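Local coordinates for protein ribonuclease mar1, putative (Trypanosoma cruzi, PDB 1YZV) that is of unknown function but belongs to the isochorismatase superfamily and may be a ribonuclease, at residues R48-H53 with R81-A86; A22-D27 with V62-E67; C42-N47 with T199-I204. All coordinates share one frame; numbering follows the deposited sequence.

Contact 1: R48-H53 with R81-A86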
loop_
_atom_site.group_PDB
_atom_site.type_symbol
_atom_site.label_atom_id
_atom_site.label_comp_id
_atom_site.label_asym_id
_atom_site.label_seq_id
_atom_site.Cartn_x
_atom_site.Cartn_y
_atom_site.Cartn_z
ATOM N N ARG A 48 17.530 5.784 21.394
ATOM C CA ARG A 48 18.006 4.534 20.855
ATOM C C ARG A 48 19.078 4.765 19.792
ATOM O O ARG A 48 20.136 4.100 19.767
ATOM C CB ARG A 48 16.809 3.769 20.264
ATOM C CG ARG A 48 17.191 2.576 19.458
ATOM C CD ARG A 48 15.977 1.727 19.148
ATOM N NE ARG A 48 15.546 0.946 20.297
ATOM C CZ ARG A 48 14.534 0.080 20.268
ATOM N NH1 ARG A 48 13.825 -0.098 19.135
ATOM N NH2 ARG A 48 14.301 -0.687 21.327
ATOM N N PHE A 49 18.782 5.662 18.858
ATOM C CA PHE A 49 19.767 5.998 17.806
ATOM C C PHE A 49 20.983 6.759 18.327
ATOM O O PHE A 49 22.093 6.599 17.803
ATOM C CB PHE A 49 19.105 6.776 16.674
ATOM C CG PHE A 49 18.066 5.968 15.886
ATOM C CD1 PHE A 49 18.297 4.661 15.538
ATOM C CD2 PHE A 49 16.970 6.612 15.323
ATOM C CE1 PHE A 49 17.374 3.948 14.745
ATOM C CE2 PHE A 49 16.043 5.925 14.549
ATOM C CZ PHE A 49 16.248 4.591 14.255
ATOM N N ALA A 50 20.789 7.522 19.406
ATOM C CA ALA A 50 21.933 8.154 20.090
ATOM C C ALA A 50 22.869 7.088 20.626
ATOM O O ALA A 50 24.071 7.178 20.401
ATOM C CB ALA A 50 21.478 9.109 21.206
ATOM N N GLY A 51 22.319 6.057 21.273
ATOM C CA GLY A 51 23.110 4.947 21.765
ATOM C C GLY A 51 23.784 4.165 20.646
ATOM O O GLY A 51 24.959 3.788 20.733
ATOM N N LEU A 52 23.051 3.901 19.571
ATOM C CA LEU A 52 23.654 3.264 18.412
ATOM C C LEU A 52 24.830 4.072 17.800
ATOM O O LEU A 52 25.923 3.533 17.555
ATOM C CB LEU A 52 22.568 2.999 17.362
ATOM C CG LEU A 52 23.067 2.270 16.103
ATOM C CD1 LEU A 52 23.675 0.925 16.456
ATOM C CD2 LEU A 52 21.941 2.165 15.089
ATOM N N HIS A 53 24.579 5.337 17.514
ATOM C CA HIS A 53 25.559 6.271 16.995
ATOM C C HIS A 53 26.853 6.247 17.837
ATOM O O HIS A 53 27.973 6.180 17.301
ATOM C CB HIS A 53 24.963 7.690 16.997
ATOM C CG HIS A 53 25.985 8.790 16.923
ATOM N ND1 HIS A 53 26.511 9.244 15.726
ATOM C CD2 HIS A 53 26.560 9.537 17.897
ATOM C CE1 HIS A 53 27.301 10.270 15.970
ATOM N NE2 HIS A 53 27.386 10.438 17.280
ATOM N N ARG A 81 18.867 12.446 25.347
ATOM C CA ARG A 81 20.257 12.563 25.753
ATOM C C ARG A 81 21.115 12.598 24.519
ATOM O O ARG A 81 21.391 11.552 23.931
ATOM C CB ARG A 81 20.664 11.373 26.641
ATOM C CG ARG A 81 19.876 11.307 27.956
ATOM C CD ARG A 81 20.224 10.034 28.751
ATOM N NE ARG A 81 19.378 9.885 29.944
ATOM C CZ ARG A 81 19.609 10.471 31.134
ATOM N NH1 ARG A 81 20.676 11.262 31.323
ATOM N NH2 ARG A 81 18.761 10.274 32.151
ATOM N N LEU A 82 21.366 13.798 23.999
ATOM C CA LEU A 82 22.069 13.909 22.745
ATOM C C LEU A 82 23.475 13.383 22.928
ATOM O O LEU A 82 24.093 13.616 23.978
ATOM C CB LEU A 82 22.146 15.376 22.318
ATOM C CG LEU A 82 20.801 15.970 21.902
ATOM C CD1 LEU A 82 20.975 17.457 21.661
ATOM C CD2 LEU A 82 20.272 15.231 20.683
ATOM N N PRO A 83 24.027 12.746 21.900
ATOM C CA PRO A 83 25.461 12.442 22.005
ATOM C C PRO A 83 26.293 13.714 22.131
ATOM O O PRO A 83 25.874 14.763 21.601
ATOM C CB PRO A 83 25.781 11.742 20.675
ATOM C CG PRO A 83 24.524 11.546 19.988
ATOM C CD PRO A 83 23.467 12.362 20.604
ATOM N N PRO A 84 27.503 13.615 22.728
ATOM C CA PRO A 84 28.299 14.834 22.940
ATOM C C PRO A 84 28.769 15.464 21.634
ATOM O O PRO A 84 28.920 16.656 21.579
ATOM C CB PRO A 84 29.479 14.369 23.799
ATOM C CG PRO A 84 29.430 12.873 23.823
ATOM C CD PRO A 84 28.080 12.430 23.410
ATOM N N ASP A 85 28.841 14.673 20.564
ATOM C CA ASP A 85 29.213 15.176 19.254
ATOM C C ASP A 85 28.041 15.408 18.281
ATOM O O ASP A 85 28.239 15.528 17.081
ATOM C CB ASP A 85 30.293 14.263 18.630
ATOM C CG ASP A 85 29.809 12.825 18.388
ATOM O OD1 ASP A 85 28.668 12.464 18.749
ATOM O OD2 ASP A 85 30.599 12.028 17.847
ATOM N N ALA A 86 26.819 15.492 18.800
ATOM C CA ALA A 86 25.665 15.858 17.983
ATOM C C ALA A 86 25.889 17.224 17.359
ATOM O O ALA A 86 26.487 18.085 17.982
ATOM C CB ALA A 86 24.395 15.911 18.842
#

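Contact 2: A22-D27 with V62-E67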
loop_
_atom_site.group_PDB
_atom_site.type_symbol
_atom_site.label_atom_id
_atom_site.label_comp_id
_atom_site.label_asym_id
_atom_site.label_seq_id
_atom_site.Cartn_x
_atom_site.Cartn_y
_atom_site.Cartn_z
ATOM N N ALA A 22 24.040 8.861 8.487
ATOM C CA ALA A 22 23.644 10.068 9.259
ATOM C C ALA A 22 22.306 9.790 9.911
ATOM O O ALA A 22 21.385 9.256 9.287
ATOM C CB ALA A 22 23.531 11.294 8.354
ATOM N N PHE A 23 22.229 10.115 11.189
ATOM C CA PHE A 23 21.009 10.050 11.932
ATOM C C PHE A 23 20.445 11.473 11.982
ATOM O O PHE A 23 21.028 12.375 12.595
ATOM C CB PHE A 23 21.277 9.467 13.328
ATOM C CG PHE A 23 21.634 8.010 13.309
ATOM C CD1 PHE A 23 20.642 7.031 13.341
ATOM C CD2 PHE A 23 22.955 7.615 13.260
ATOM C CE1 PHE A 23 20.969 5.710 13.233
ATOM C CE2 PHE A 23 23.276 6.282 13.043
ATOM C CZ PHE A 23 22.301 5.330 13.088
ATOM N N PHE A 24 19.320 11.660 11.299
ATOM C CA PHE A 24 18.617 12.952 11.248
ATOM C C PHE A 24 17.435 12.981 12.206
ATOM O O PHE A 24 16.385 12.400 11.931
ATOM C CB PHE A 24 18.094 13.234 9.859
ATOM C CG PHE A 24 19.107 13.836 8.904
ATOM C CD1 PHE A 24 20.462 13.619 9.042
ATOM C CD2 PHE A 24 18.678 14.638 7.853
ATOM C CE1 PHE A 24 21.364 14.240 8.199
ATOM C CE2 PHE A 24 19.567 15.239 6.993
ATOM C CZ PHE A 24 20.919 15.019 7.148
ATOM N N CYS A 25 17.625 13.726 13.291
ATOM C CA CYS A 25 16.651 13.932 14.351
ATOM C C CYS A 25 15.922 15.275 14.111
ATOM O O CYS A 25 16.449 16.350 14.357
ATOM C CB CYS A 25 17.397 13.958 15.679
ATOM S SG CYS A 25 16.387 14.203 17.149
ATOM N N CYS A 26 14.743 15.174 13.546
ATOM C CA CYS A 26 13.974 16.309 13.049
ATOM C C CYS A 26 13.086 16.925 14.123
ATOM O O CYS A 26 12.037 16.378 14.444
ATOM C CB CYS A 26 13.089 15.840 11.900
ATOM S SG CYS A 26 12.606 17.051 10.770
ATOM N N ASP A 27 13.528 18.041 14.691
ATOM C CA ASP A 27 12.623 18.975 15.404
ATOM C C ASP A 27 11.770 18.340 16.540
ATOM O O ASP A 27 10.580 18.646 16.698
ATOM C CB ASP A 27 11.687 19.643 14.375
ATOM C CG ASP A 27 12.426 20.434 13.295
ATOM O OD1 ASP A 27 13.693 20.497 13.284
ATOM O OD2 ASP A 27 11.723 20.808 12.304
ATOM N N VAL A 62 27.165 9.909 12.032
ATOM C CA VAL A 62 27.024 11.311 12.369
ATOM C C VAL A 62 25.587 11.559 12.821
ATOM O O VAL A 62 24.661 10.926 12.327
ATOM C CB VAL A 62 27.443 12.243 11.193
ATOM C CG1 VAL A 62 26.610 12.011 9.982
ATOM C CG2 VAL A 62 27.423 13.730 11.619
ATOM N N TYR A 63 25.430 12.349 13.883
ATOM C CA TYR A 63 24.113 12.610 14.497
ATOM C C TYR A 63 23.806 14.104 14.354
ATOM O O TYR A 63 24.463 14.951 14.994
ATOM C CB TYR A 63 24.156 12.185 15.981
ATOM C CG TYR A 63 22.829 11.928 16.648
ATOM C CD1 TYR A 63 22.022 12.991 17.091
ATOM C CD2 TYR A 63 22.354 10.634 16.825
ATOM C CE1 TYR A 63 20.788 12.772 17.664
ATOM C CE2 TYR A 63 21.109 10.411 17.441
ATOM C CZ TYR A 63 20.354 11.496 17.885
ATOM O OH TYR A 63 19.137 11.285 18.491
ATOM N N ILE A 64 22.776 14.388 13.559
ATOM C CA ILE A 64 22.355 15.714 13.173
ATOM C C ILE A 64 20.968 16.030 13.701
ATOM O O ILE A 64 20.014 15.260 13.507
ATOM C CB ILE A 64 22.374 15.846 11.608
ATOM C CG1 ILE A 64 23.765 15.437 11.142
ATOM C CG2 ILE A 64 21.903 17.240 11.173
ATOM C CD1 ILE A 64 24.085 15.744 9.785
ATOM N N VAL A 65 20.889 17.122 14.460
ATOM C CA VAL A 65 19.651 17.594 15.072
ATOM C C VAL A 65 19.300 18.968 14.495
ATOM O O VAL A 65 20.163 19.869 14.388
ATOM C CB VAL A 65 19.802 17.727 16.596
ATOM C CG1 VAL A 65 18.477 18.063 17.235
ATOM C CG2 VAL A 65 20.410 16.435 17.195
ATOM N N THR A 66 18.041 19.133 14.108
ATOM C CA THR A 66 17.540 20.464 13.789
ATOM C C THR A 66 16.455 20.877 14.777
ATOM O O THR A 66 15.835 20.051 15.448
ATOM C CB THR A 66 16.986 20.553 12.365
ATOM O OG1 THR A 66 15.955 19.557 12.177
ATOM C CG2 THR A 66 18.114 20.377 11.373
ATOM N N GLU A 67 16.328 22.184 14.938
ATOM C CA GLU A 67 15.272 22.774 15.723
ATOM C C GLU A 67 14.631 23.828 14.876
ATOM O O GLU A 67 15.314 24.742 14.372
ATOM C CB GLU A 67 15.859 23.352 16.996
ATOM C CG GLU A 67 16.550 22.295 17.873
ATOM C CD GLU A 67 17.225 22.834 19.136
ATOM O OE1 GLU A 67 17.572 24.023 19.160
ATOM O OE2 GLU A 67 17.521 22.015 20.067
#

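Contact 3: C42-N47 with T199-I204. With SO4 (sulfate ion), chain B.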
loop_
_atom_site.group_PDB
_atom_site.type_symbol
_atom_site.label_atom_id
_atom_site.label_comp_id
_atom_site.label_asym_id
_atom_site.label_seq_id
_atom_site.Cartn_x
_atom_site.Cartn_y
_atom_site.Cartn_z
ATOM N N CYS A 42 8.999 9.084 20.132
ATOM C CA CYS A 42 9.899 9.794 19.254
ATOM C C CYS A 42 11.166 10.183 20.029
ATOM O O CYS A 42 12.277 9.991 19.544
ATOM C CB CYS A 42 9.183 11.019 18.645
ATOM S SG CYS A 42 7.774 10.540 17.639
ATOM N N VAL A 43 10.982 10.549 21.296
ATOM C CA VAL A 43 12.090 10.706 22.219
ATOM C C VAL A 43 12.851 9.389 22.435
ATOM O O VAL A 43 14.092 9.391 22.375
ATOM C CB VAL A 43 11.612 11.297 23.553
ATOM C CG1 VAL A 43 12.668 11.118 24.644
ATOM C CG2 VAL A 43 11.270 12.753 23.342
ATOM N N PHE A 44 12.119 8.301 22.725
ATOM C CA PHE A 44 12.693 6.952 22.875
ATOM C C PHE A 44 13.555 6.523 21.685
ATOM O O PHE A 44 14.670 5.992 21.887
ATOM C CB PHE A 44 11.567 5.902 23.154
ATOM C CG PHE A 44 12.038 4.457 23.185
ATOM C CD1 PHE A 44 12.486 3.870 24.341
ATOM C CD2 PHE A 44 11.977 3.672 22.054
ATOM C CE1 PHE A 44 12.862 2.535 24.342
ATOM C CE2 PHE A 44 12.300 2.350 22.073
ATOM C CZ PHE A 44 12.773 1.783 23.175
ATOM N N VAL A 45 13.048 6.773 20.466
ATOM C CA VAL A 45 13.763 6.458 19.243
ATOM C C VAL A 45 15.014 7.351 19.094
ATOM O O VAL A 45 16.089 6.876 18.682
ATOM C CB VAL A 45 12.852 6.519 17.973
ATOM C CG1 VAL A 45 13.658 6.475 16.704
ATOM C CG2 VAL A 45 11.866 5.388 17.980
ATOM N N ALA A 46 14.898 8.622 19.465
ATOM C CA ALA A 46 16.053 9.532 19.450
ATOM C C ALA A 46 17.197 9.024 20.354
ATOM O O ALA A 46 18.376 9.007 19.949
ATOM C CB ALA A 46 15.639 10.951 19.838
ATOM N N ASN A 47 16.818 8.545 21.533
ATOM C CA ASN A 47 17.736 7.934 22.485
ATOM C C ASN A 47 18.337 6.595 22.064
ATOM O O ASN A 47 19.531 6.340 22.241
ATOM C CB ASN A 47 17.063 7.811 23.846
ATOM C CG ASN A 47 16.985 9.137 24.574
ATOM O OD1 ASN A 47 17.825 10.014 24.356
ATOM N ND2 ASN A 47 15.912 9.333 25.367
ATOM N N THR A 199 12.035 -1.022 26.179
ATOM C CA THR A 199 10.665 -1.098 25.639
ATOM C C THR A 199 10.134 0.295 25.324
ATOM O O THR A 199 10.371 1.241 26.082
ATOM C CB THR A 199 9.741 -1.841 26.682
ATOM O OG1 THR A 199 9.947 -1.245 27.944
ATOM C CG2 THR A 199 10.164 -3.267 26.851
ATOM N N HIS A 200 9.424 0.459 24.207
ATOM C CA HIS A 200 8.881 1.784 23.863
ATOM C C HIS A 200 7.973 2.203 25.003
ATOM O O HIS A 200 7.183 1.393 25.474
ATOM C CB HIS A 200 8.035 1.746 22.582
ATOM C CG HIS A 200 8.814 1.550 21.324
ATOM N ND1 HIS A 200 9.360 0.331 20.962
ATOM C CD2 HIS A 200 9.139 2.419 20.331
ATOM C CE1 HIS A 200 9.962 0.456 19.791
ATOM N NE2 HIS A 200 9.813 1.701 19.370
ATOM N N PRO A 201 7.934 3.495 25.325
ATOM C CA PRO A 201 6.958 3.903 26.346
ATOM C C PRO A 201 5.501 3.697 25.956
ATOM O O PRO A 201 4.645 3.583 26.830
ATOM C CB PRO A 201 7.220 5.403 26.522
ATOM C CG PRO A 201 8.246 5.785 25.608
ATOM C CD PRO A 201 8.853 4.584 24.961
ATOM N N ILE A 202 5.190 3.823 24.668
ATOM C CA ILE A 202 3.867 3.535 24.186
ATOM C C ILE A 202 3.998 2.356 23.215
ATOM O O ILE A 202 4.764 2.416 22.263
ATOM C CB ILE A 202 3.265 4.740 23.418
ATOM C CG1 ILE A 202 3.296 6.033 24.259
ATOM C CG2 ILE A 202 1.827 4.410 22.922
ATOM C CD1 ILE A 202 3.208 7.299 23.380
ATOM N N ARG A 203 3.416 1.246 23.618
ATOM C CA ARG A 203 3.158 0.071 22.782
ATOM C C ARG A 203 3.190 0.247 21.302
ATOM O O ARG A 203 2.308 0.930 20.797
ATOM C CB ARG A 203 1.713 -0.318 23.076
ATOM C CG ARG A 203 1.185 -1.466 22.297
ATOM C CD ARG A 203 0.460 -1.149 20.977
ATOM N NE ARG A 203 0.029 -2.365 20.275
ATOM C CZ ARG A 203 -0.691 -2.351 19.161
ATOM N NH1 ARG A 203 -1.064 -1.197 18.608
ATOM N NH2 ARG A 203 -1.039 -3.492 18.590
ATOM N N ILE A 204 4.061 -0.459 20.566
ATOM C CA ILE A 204 3.922 -0.447 19.073
ATOM C C ILE A 204 3.423 -1.819 18.494
ATOM O O ILE A 204 2.780 -1.851 17.458
ATOM C CB ILE A 204 5.206 0.111 18.256
ATOM C CG1 ILE A 204 6.423 -0.855 18.242
ATOM C CG2 ILE A 204 5.621 1.511 18.713
ATOM C CD1 ILE A 204 7.391 -0.597 17.008
ATOM O OXT ILE A 204 3.543 -2.908 19.068
HETATM S S SO4 B . 8.020 -2.787 22.370
HETATM O O1 SO4 B . 9.293 -2.069 22.679
HETATM O O2 SO4 B . 8.128 -3.687 21.191
HETATM O O3 SO4 B . 6.890 -1.867 22.037
HETATM O O4 SO4 B . 7.613 -3.538 23.542
#

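Contact 1: R48-H53 with R81-A86
His53 and Asp85 reach tip to tip between helix 39-56 and the loop that leads into strand 87-91. NE2 of His53 donates to OD1 of Asp85 over 2.8 Å, and the N-H points almost straight at the oxygen, at 168°. The acceptor lies practically in the plane of the imidazole, as a ring N-H requires, and the bond arrives on the syn side of the carboxylate. NE2 stands out of the carboxylate plane, and the ring and carboxylate planes are steeply inclined to each other. Torsions set up the meeting from both ends: in His53, CG stands anti to the backbone N (chi1 161°), throwing the ring off the helix toward the loop, while in Asp85 CG sits between the backbone N and the carbonyl carbon (chi1 63°), bringing the carboxylate back toward the helix. The other ring nitrogen, ND1 of His53, is bonded to Ser61 OG, which fixes the rotation of the ring. Histidine suits a place where a flat ring packs against proline while its two nitrogens each meet a polar partner.

Pro83 touches both His53 and Ala50. Its CG lies 3.5 Å from CD2 of His53, approaching the imidazole obliquely, and its CD lies 3.9 Å from CB of Ala50. The small methyl of Ala50 lets the loop come close, and the same CB is 3.7 Å from the carbonyl O of Arg81. On the sheet side, Tyr63 of strand 61-68 touches both Ala50 and Pro83. Asp85 belongs to a type I beta turn from Pro83 to Ala86. The whole is a His-carboxylate hydrogen bond that ties a loop leading into strand 87-91, outermost in this chain's sheet, to a helix packed on the parallel sheet of an alpha/beta fold.

Contact 2: A22-D27 with V62-E67
Two neighbouring parallel strands, the second and third of the six-stranded sheet, 61-68 and 20-26, meet here, side by side at 4.7 Å between segment axes and with an angle of 18° between their directions. Phe23 and Cys25 turn both N-H and C=O toward the partner strand: Phe23 N bonds to Val62 O, Ile64 N to Phe23 O and Cys25 N to Ile64 O, each at 2.8 Å. Thr66 N bonds to Cys25 O at 3.2 Å, and a weak bond from Asp27 N to Thr66 O follows.

Side chains alternate between the faces. In Phe24, CG anti to the carbonyl carbon (chi1 -83°) lays the ring side by side with Ile64, pointing the same way, its CE1 3.5 Å from CD1 of Ile64. On that face the short methyl of Ala22 packs against the branched Val62, CB to CG1 3.6 Å. The other face carries Phe23, Tyr63, Cys25 and Val65. CB of Phe23 rests 3.8 Å from CD2 of Tyr63, while the ring of Phe23 leads away to meet that of Phe49 on helix 39-56; the hydroxyl of Tyr63 is bonded to Ala46 O of the same helix.

Where strand 20-26 ends, Asp27 takes a left-handed backbone conformation and its carboxylate comes near strand 61-68. Thr66 OG1 donates to Asp27 OD1 at 2.7 Å, on the syn side but 31° out of the carboxylate plane. OD2 of Asp27 forms a salt bridge with Lys91, and its side chain touches Cys123. This grouping matches the Asp-Lys-Cys triad expected of the isochorismatase family and probably marks the active site.

Contact 3: C42-N47 with T199-I204
Phe44 presents one face of its ring to the backbone of His200, whose CA stands 3.8 Å from the ring centroid and only 7° off the normal, a CH-pi contact. The rim of the Phe44 ring, at CE2, lies over the face of the His200 imidazole: ring centres are 4.5 Å apart and the planes meet at 41°, neither stacked nor edge-to-face. CD2 of Phe44 comes within 3.5 Å of CD2 of His200. Pro201 adds its CD, 3.5 Å from CB of Phe44, while CE1 of Phe44 approaches Thr199 O. In Phe44 CG is anti to the backbone N (chi1 174°), which carries the ring out from the helix toward the C-terminal tail. Phenylalanine suits the place: its face takes the CA-H of His200 and its CB end meets Pro201.

Next outward, the edge of the imidazole is gripped at both nitrogens. ND1 of His200 donates to O1 of a sulfate ion, probably from the crystallisation liquor, at 3.0 Å, and His200 N donates to the same oxygen at 3.0 Å; Ile204 N reaches O3 of the sulfate only weakly. NE2 of His200 is bonded to Asp143 OD2, which fixes the ring's rotation and, with the sulfate, would probably favour the charged imidazolium. CG2 of Ile204 covers the ring face opposite Phe44.

The chain end also comes close to a second subunit, where Ile204 packs on Asp152 of that subunit. Within its own subunit, the tail after helix 189-197 curls beside helix 39-56, with Ile202 O bonded to Asn41, while Val45 and Ile204 both touch Asp143 on strand 137-146.

Overall arrangement
Helix 39-56 joins all three contacts: its earlier turns serve contact 3, its later turns contact 1, and its buried side rests on the strands of contact 2. Contacts 1 and 2 lie close, about 10 Å between centres; contact 3 is about 15 Å from contact 1 and 17 Å from contact 2. Along the chain, strand 20-26, helix 39-56 and strand 61-68 follow in turn, a beta-alpha-beta crossover; the loop 81-86 comes later, and the C-terminal tail returns last to the start of the helix. One helix thus touches the sheet, the loop and the tail near a second subunit.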